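Local coordinates for PilO protein (Pseudomonas aeruginosa, PDB 5UVR) that helps form the inner-membrane PilM/PilN/PilO/PilP complex needed to assemble functional type IV pili, pairing with PilN as its foundation, at residues S54-L59 against V63-F68. Numbering follows the deposited sequence.
Sequences SGVSSL and VTLHDF
Val56, in the last turn of its helix, reaches residues 63-68 through one methyl, CG1, which packs against two apolar side chains. The first is Val63: its CG1 lies 4.0 Å from CG1 of Val56, and the two side chains meet at about a right angle. In both valines this methyl is anti to the backbone N (chi1 173° in Val56, -176° in Val63), which brings the two CG1 methyls together. The second is Leu65, whose CD2 stands 4.2 Å from the same Val56 CG1. One residue on, Ser57 has its CB directed away from the other segment, and its OG makes only a loose, peripheral approach of 4.2 Å to Leu65 CD1; the hydroxyl's hydrogen bond goes to the carbonyl oxygen of Val53, within the same helix. Ser58 OG bonds back to Ser54 O at 2.8 Å, with the donor tilted 30° from the carbonyl plane. Leu59 also points its CB toward residues 63-68, but its side chain touches Leu4 and Asp7 of helix 4-10. No hydrogen bond links the segments, and only 156 Å² is buried, so the junction is small and apolar. It packs the C-terminal end of helix 46-57 against the lead-in to strand 66-72, within the modified ferredoxin fold of the PilO core, where Leu65 also rests on Ile85 of the neighbouring antiparallel strand 81-86.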
# COMPACT_ATOMS: atom_id res chain seq x y z
N SER A 54 7.29 6.63 -2.29
CA SER A 54 8.16 6.61 -3.46
C SER A 54 8.68 5.21 -3.74
O SER A 54 8.82 4.81 -4.89
CB SER A 54 9.32 7.58 -3.28
OG SER A 54 8.84 8.90 -3.37
N GLY A 55 9.00 4.46 -2.69
CA GLY A 55 9.47 3.10 -2.88
C GLY A 55 8.43 2.24 -3.56
O GLY A 55 8.73 1.51 -4.51
N VAL A 56 7.19 2.31 -3.09
CA VAL A 56 6.13 1.52 -3.71
C VAL A 56 5.93 1.97 -5.14
O VAL A 56 5.78 1.15 -6.06
CB VAL A 56 4.83 1.61 -2.89
CG1 VAL A 56 3.68 0.94 -3.62
CG2 VAL A 56 5.04 0.99 -1.51
N SER A 57 5.98 3.28 -5.37
CA SER A 57 5.76 3.85 -6.69
C SER A 57 6.83 3.43 -7.69
O SER A 57 6.59 3.46 -8.89
CB SER A 57 5.70 5.38 -6.60
OG SER A 57 4.65 5.83 -5.74
N SER A 58 8.02 3.07 -7.21
CA SER A 58 9.15 2.73 -8.06
C SER A 58 9.27 1.23 -8.32
O SER A 58 10.20 0.82 -9.02
CB SER A 58 10.44 3.25 -7.42
OG SER A 58 10.33 4.64 -7.20
N LEU A 59 8.37 0.42 -7.78
CA LEU A 59 8.43 -1.01 -8.04
C LEU A 59 8.18 -1.28 -9.53
O LEU A 59 7.37 -0.59 -10.16
CB LEU A 59 7.39 -1.75 -7.19
CG LEU A 59 7.61 -1.72 -5.68
CD1 LEU A 59 6.38 -2.25 -4.96
CD2 LEU A 59 8.85 -2.51 -5.30
N VAL A 63 1.17 -0.70 -9.76
CA VAL A 63 0.50 -0.55 -8.47
C VAL A 63 -0.28 0.74 -8.53
O VAL A 63 0.28 1.79 -8.87
CB VAL A 63 1.51 -0.50 -7.31
CG1 VAL A 63 0.75 -0.44 -5.98
CG2 VAL A 63 2.47 -1.67 -7.36
N THR A 64 -1.56 0.68 -8.21
CA THR A 64 -2.33 1.91 -8.05
C THR A 64 -2.58 2.15 -6.57
O THR A 64 -2.61 1.22 -5.76
CB THR A 64 -3.65 1.87 -8.83
OG1 THR A 64 -4.49 0.82 -8.32
CG2 THR A 64 -3.41 1.65 -10.31
N LEU A 65 -2.69 3.43 -6.20
CA LEU A 65 -2.85 3.83 -4.81
C LEU A 65 -4.14 4.63 -4.66
O LEU A 65 -4.49 5.43 -5.54
CB LEU A 65 -1.65 4.66 -4.32
CG LEU A 65 -0.25 4.09 -4.57
CD1 LEU A 65 0.82 5.08 -4.09
CD2 LEU A 65 -0.06 2.75 -3.85
N HIS A 66 -4.84 4.42 -3.55
CA HIS A 66 -6.18 4.96 -3.37
C HIS A 66 -6.41 5.33 -1.91
O HIS A 66 -5.70 4.86 -1.02
CB HIS A 66 -7.25 3.96 -3.79
CG HIS A 66 -6.94 3.28 -5.09
ND1 HIS A 66 -7.46 3.71 -6.29
CD2 HIS A 66 -6.10 2.26 -5.39
CE1 HIS A 66 -6.99 2.96 -7.27
NE2 HIS A 66 -6.16 2.07 -6.75
N ASP A 67 -7.42 6.17 -1.69
CA ASP A 67 -7.95 6.43 -0.34
C ASP A 67 -6.86 6.90 0.62
O ASP A 67 -6.79 6.44 1.77
CB ASP A 67 -8.66 5.20 0.20
CG ASP A 67 -9.82 4.79 -0.64
OD1 ASP A 67 -10.45 5.67 -1.26
OD2 ASP A 67 -10.11 3.58 -0.70
N PHE A 68 -6.01 7.80 0.15
CA PHE A 68 -4.89 8.28 0.96
C PHE A 68 -5.42 9.12 2.12
O PHE A 68 -6.20 10.06 1.93
CB PHE A 68 -3.94 9.10 0.08
CG PHE A 68 -2.64 9.45 0.72
CD1 PHE A 68 -2.57 10.42 1.71
CD2 PHE A 68 -1.47 8.85 0.30
CE1 PHE A 68 -1.36 10.77 2.30
CE2 PHE A 68 -0.25 9.19 0.88
CZ PHE A 68 -0.20 10.15 1.88